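Local coordinates for protein N-acetyl-beta-D glucosaminidase (Rhizomucor miehei CAU432, PDB 4ZM6) that probably hydrolyses terminal N-acetyl-beta-D-glucosamine residues as a family 3 glycosidase, and carries GCN5-related acetyltransferase regions, one of which binds acetyl-CoA, at residues Trp735-Tyr739 / Ala798-Val802; Glu720-Leu724 / Leu751-Arg755. All coordinates share one frame; numbering follows the deposited sequence.

Contact 1: residues Trp735-Tyr739 / Ala798-Val802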
loop_
_atom_site.group_PDB
_atom_site.type_symbol
_atom_site.label_atom_id
_atom_site.label_comp_id
_atom_site.label_asym_id
_atom_site.label_seq_id
_atom_site.Cartn_x
_atom_site.Cartn_y
_atom_site.Cartn_z
ATOM N N TRP A 735 -27.438 19.757 11.012
ATOM C CA TRP A 735 -26.560 20.479 11.954
ATOM C C TRP A 735 -26.246 19.732 13.257
ATOM O O TRP A 735 -25.318 20.109 13.968
ATOM C CB TRP A 735 -27.156 21.842 12.307
ATOM C CG TRP A 735 -27.041 22.866 11.247
ATOM C CD1 TRP A 735 -26.105 22.932 10.256
ATOM C CD2 TRP A 735 -27.881 24.012 11.085
ATOM N NE1 TRP A 735 -26.321 24.043 9.475
ATOM C CE2 TRP A 735 -27.404 24.725 9.962
ATOM C CE3 TRP A 735 -28.995 24.503 11.774
ATOM C CZ2 TRP A 735 -28.002 25.903 9.513
ATOM C CZ3 TRP A 735 -29.592 25.677 11.326
ATOM C CH2 TRP A 735 -29.092 26.362 10.204
ATOM N N LEU A 736 -27.007 18.689 13.571
ATOM C CA LEU A 736 -26.819 17.951 14.819
ATOM C C LEU A 736 -25.344 17.710 15.153
ATOM O O LEU A 736 -24.911 17.984 16.270
ATOM C CB LEU A 736 -27.569 16.616 14.770
ATOM C CG LEU A 736 -27.486 15.705 15.998
ATOM C CD1 LEU A 736 -27.733 16.475 17.291
ATOM C CD2 LEU A 736 -28.480 14.560 15.867
ATOM N N SER A 737 -24.573 17.228 14.181
ATOM C CA SER A 737 -23.161 16.897 14.413
ATOM C C SER A 737 -22.299 18.105 14.821
ATOM O O SER A 737 -21.290 17.946 15.508
ATOM C CB SER A 737 -22.551 16.245 13.173
ATOM O OG SER A 737 -22.243 17.221 12.196
ATOM N N THR A 738 -22.681 19.300 14.383
ATOM C CA THR A 738 -21.951 20.513 14.738
ATOM C C THR A 738 -22.194 20.893 16.201
ATOM O O THR A 738 -21.267 21.285 16.916
ATOM C CB THR A 738 -22.353 21.684 13.831
ATOM O OG1 THR A 738 -22.086 21.329 12.476
ATOM C CG2 THR A 738 -21.563 22.936 14.171
ATOM N N TYR A 739 -23.447 20.789 16.631
ATOM C CA TYR A 739 -23.803 20.999 18.028
ATOM C C TYR A 739 -23.122 19.934 18.889
ATOM O O TYR A 739 -22.535 20.253 19.924
ATOM C CB TYR A 739 -25.326 20.965 18.210
ATOM C CG TYR A 739 -26.035 22.253 17.814
ATOM C CD1 TYR A 739 -26.444 22.485 16.501
ATOM C CD2 TYR A 739 -26.305 23.231 18.761
ATOM C CE1 TYR A 739 -27.097 23.661 16.150
ATOM C CE2 TYR A 739 -26.955 24.405 18.424
ATOM C CZ TYR A 739 -27.354 24.620 17.122
ATOM O OH TYR A 739 -28.001 25.800 16.811
ATOM N N ALA A 798 -23.838 30.922 14.244
ATOM C CA ALA A 798 -24.061 29.916 13.204
ATOM C C ALA A 798 -25.238 29.007 13.549
ATOM O O ALA A 798 -25.803 29.089 14.636
ATOM C CB ALA A 798 -22.799 29.086 12.996
ATOM N N CYS A 799 -25.604 28.146 12.606
ATOM C CA CYS A 799 -26.683 27.180 12.790
ATOM C C CYS A 799 -27.885 27.790 13.512
ATOM O O CYS A 799 -28.407 27.240 14.483
ATOM C CB CYS A 799 -26.147 25.940 13.497
ATOM S SG CYS A 799 -24.695 25.244 12.659
ATOM N N VAL A 800 -28.303 28.945 12.998
ATOM C CA VAL A 800 -29.490 29.655 13.454
ATOM C C VAL A 800 -30.710 28.970 12.857
ATOM O O VAL A 800 -30.756 28.700 11.652
ATOM C CB VAL A 800 -29.482 31.112 12.956
ATOM C CG1 VAL A 800 -30.775 31.820 13.331
ATOM C CG2 VAL A 800 -28.270 31.863 13.494
ATOM N N GLY A 801 -31.702 28.694 13.699
ATOM C CA GLY A 801 -32.901 27.996 13.259
ATOM C C GLY A 801 -34.041 28.071 14.255
ATOM O O GLY A 801 -33.838 27.964 15.467
ATOM N N VAL A 802 -35.247 28.257 13.728
ATOM C CA VAL A 802 -36.471 28.242 14.514
ATOM C C VAL A 802 -37.235 26.978 14.155
ATOM O O VAL A 802 -37.084 26.461 13.055
ATOM C CB VAL A 802 -37.331 29.468 14.175
ATOM C CG1 VAL A 802 -38.538 29.560 15.100
ATOM C CG2 VAL A 802 -36.481 30.732 14.235
#
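C799 lies over one face of the W735 indole, its backbone above the benzene half and its sulfur above the pyrrole half. The CA sits 3.4 Å from the centroid of the six-membered ring of W735, 5° off the normal, a CH-pi contact. SG of C799 stands 3.5 Å from the centroid of the five-membered ring, also almost straight above it, a sulfur-aromatic contact. The chi1 of -53° in C799 sends SG away from its own carbonyl carbon and beside the backbone N, which carries it along the indole. CB of C799 reaches between the two aromatic rings, of W735 just before helix 736-745 and of Y739 in it, 3.5 Å from CD2 of W735 and 3.6 Å from CE1 of Y739. With CG anti to the carbonyl carbon (chi1 -79°), the Y739 ring comes beside C799 and brings its hydroxyl to the C799 carbonyl. OH of Y739 donates to O of C799 over 2.8 Å, and this hydroxyl is also hydrogen-bonded to S766 OG on strand 763-771. At the indole edge, CH2 of W735 comes near O of V800. C799 has a positive phi within strand 794-802, consistent with the bulge of the fourth strand in GNAT folds. Sulfur and CH groups on an aromatic face, with one carbonyl held by a phenol, imply a mainly dispersive contact with a single polar anchor.

Contact 2: residues Glu720-Leu724 / Leu751-Arg755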
loop_
_atom_site.group_PDB
_atom_site.type_symbol
_atom_site.label_atom_id
_atom_site.label_comp_id
_atom_site.label_asym_id
_atom_site.label_seq_id
_atom_site.Cartn_x
_atom_site.Cartn_y
_atom_site.Cartn_z
ATOM N N GLU A 720 -29.690 19.253 30.138
ATOM C CA GLU A 720 -30.707 19.610 29.145
ATOM C C GLU A 720 -30.240 19.393 27.695
ATOM O O GLU A 720 -30.979 19.704 26.761
ATOM C CB GLU A 720 -31.103 21.086 29.315
ATOM C CG GLU A 720 -31.692 21.451 30.676
ATOM C CD GLU A 720 -31.750 22.959 30.931
ATOM O OE1 GLU A 720 -31.161 23.756 30.160
ATOM O OE2 GLU A 720 -32.389 23.357 31.923
ATOM N N THR A 721 -29.033 18.862 27.497
ATOM C CA THR A 721 -28.486 18.691 26.145
ATOM C C THR A 721 -29.464 17.959 25.210
ATOM O O THR A 721 -29.675 18.378 24.066
ATOM C CB THR A 721 -27.133 17.941 26.160
ATOM O OG1 THR A 721 -26.218 18.588 27.060
ATOM C CG2 THR A 721 -26.521 17.907 24.765
ATOM N N TRP A 722 -30.072 16.885 25.706
ATOM C CA TRP A 722 -31.021 16.103 24.910
ATOM C C TRP A 722 -32.107 16.953 24.247
ATOM O O TRP A 722 -32.540 16.656 23.140
ATOM C CB TRP A 722 -31.670 14.999 25.753
ATOM C CG TRP A 722 -32.602 15.486 26.824
ATOM C CD1 TRP A 722 -32.273 15.840 28.104
ATOM C CD2 TRP A 722 -34.020 15.652 26.716
ATOM N NE1 TRP A 722 -33.395 16.221 28.796
ATOM C CE2 TRP A 722 -34.483 16.115 27.970
ATOM C CE3 TRP A 722 -34.944 15.456 25.684
ATOM C CZ2 TRP A 722 -35.831 16.389 28.217
ATOM C CZ3 TRP A 722 -36.286 15.728 25.931
ATOM C CH2 TRP A 722 -36.715 16.190 27.187
ATOM N N GLU A 723 -32.541 18.011 24.922
ATOM C CA GLU A 723 -33.575 18.890 24.386
ATOM C C GLU A 723 -33.084 19.644 23.158
ATOM O O GLU A 723 -33.856 19.914 22.248
ATOM C CB GLU A 723 -34.026 19.897 25.444
ATOM C CG GLU A 723 -34.553 19.268 26.726
ATOM C CD GLU A 723 -35.062 20.306 27.694
ATOM O OE1 GLU A 723 -36.015 21.022 27.328
ATOM O OE2 GLU A 723 -34.503 20.418 28.804
ATOM N N LEU A 724 -31.802 19.998 23.153
ATOM C CA LEU A 724 -31.179 20.662 22.010
ATOM C C LEU A 724 -30.972 19.673 20.865
ATOM O O LEU A 724 -31.201 20.010 19.705
ATOM C CB LEU A 724 -29.845 21.290 22.422
ATOM C CG LEU A 724 -29.067 22.070 21.360
ATOM C CD1 LEU A 724 -29.948 23.065 20.622
ATOM C CD2 LEU A 724 -27.882 22.779 22.000
ATOM N N LEU A 751 -23.919 27.606 23.209
ATOM C CA LEU A 751 -25.145 27.005 22.702
ATOM C C LEU A 751 -26.346 27.705 23.318
ATOM O O LEU A 751 -26.741 27.415 24.448
ATOM C CB LEU A 751 -25.176 25.505 22.999
ATOM C CG LEU A 751 -23.885 24.751 22.666
ATOM C CD1 LEU A 751 -24.081 23.258 22.877
ATOM C CD2 LEU A 751 -23.420 25.041 21.248
ATOM N N ILE A 752 -26.905 28.643 22.561
ATOM C CA ILE A 752 -28.052 29.429 22.990
ATOM C C ILE A 752 -29.328 28.839 22.418
ATOM O O ILE A 752 -29.366 28.413 21.271
ATOM C CB ILE A 752 -27.936 30.887 22.507
ATOM C CG1 ILE A 752 -26.604 31.492 22.956
ATOM C CG2 ILE A 752 -29.104 31.724 23.015
ATOM C CD1 ILE A 752 -26.350 31.385 24.447
ATOM N N VAL A 753 -30.373 28.831 23.233
ATOM C CA VAL A 753 -31.678 28.373 22.809
ATOM C C VAL A 753 -32.717 29.408 23.192
ATOM O O VAL A 753 -32.529 30.152 24.155
ATOM C CB VAL A 753 -32.062 27.029 23.462
ATOM C CG1 VAL A 753 -31.217 25.901 22.895
ATOM C CG2 VAL A 753 -31.929 27.094 24.979
ATOM N N ALA A 754 -33.796 29.456 22.413
ATOM C CA ALA A 754 -35.002 30.178 22.784
ATOM C C ALA A 754 -35.976 29.170 23.375
ATOM O O ALA A 754 -36.111 28.064 22.848
ATOM C CB ALA A 754 -35.611 30.860 21.573
ATOM N N ARG A 755 -36.624 29.544 24.482
ATOM C CA ARG A 755 -37.648 28.710 25.128
ATOM C C ARG A 755 -38.947 29.484 25.306
ATOM O O ARG A 755 -38.944 30.715 25.373
ATOM C CB ARG A 755 -37.177 28.224 26.496
ATOM C CG ARG A 755 -36.044 27.218 26.454
ATOM C CD ARG A 755 -35.637 26.788 27.855
ATOM N NE ARG A 755 -35.479 25.333 27.951
ATOM C CZ ARG A 755 -34.323 24.681 28.080
ATOM N NH1 ARG A 755 -34.336 23.359 28.155
ATOM N NH2 ARG A 755 -33.158 25.326 28.143
#
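R755 reaches from the strand to two glutamates, E720 just before helix 721-731 and E723 in its first turn, one for each terminal nitrogen of its guanidinium. NH1 lies 3.0 Å from both OE1 and OE2 of E723, a salt bridge met at the edge of the guanidinium, near its plane; the carboxylate is turned 67° against that plane. NH2 pairs with OE1 of E720 at 3.2 Å, from an oblique direction, in a salt bridge whose hydrogen bond is weak and bent to 133° at the hydrogen. The third nitrogen, NE, donates to the backbone O of G761, so all three nitrogens have an acceptor or anionic neighbour, and the bond to G761 ties down the NE side of the group. OE1 of E720 is shared in turn, since it also accepts the backbone N-H of K717. The bend of the arginine at chi3 (134°) swings the guanidinium toward the helix, and the two carboxylates would be expected to stabilise its positive charge. Beyond the ionic group the contact is apolar: CD1 of L724 packs on CG1 of V753 at 3.8 Å, and CD2 of L724 meets CD1 of L751 at 3.9 Å. L724 holds CG anti to the backbone N, and its two methyls are divided between the two strand residues. Strand 751-756 runs antiparallel between strands 711-715 and 763-771, with helix 721-731 packed over one face; I716 also lines the apolar layer, where L751 touches V743 of helix 736-745.

Overall arrangement
Contacts 1 and 2 pack consecutive helices, 721-731 and 736-745, on the same sheet within the C-terminal N-acetyltransferase range, their centres 11 Å apart. Y739 joins them directly: its CD2 lies 3.6 Å from CD2 of L724 and 4.2 Å from CD2 of L751, so the ring whose hydroxyl is hydrogen-bonded to C799 in contact 1 also closes the apolar layer of contact 2. Strand 763-771, antiparallel to both 751-756 and 794-802, sits between the two strands, and its S766 touches L724 and V753 as well as hydrogen-bonding to Y739. Along the chain the segments alternate. Both contacts are structural packing away from the acetyl-CoA site, whose pocket residues lie between 520 and 676.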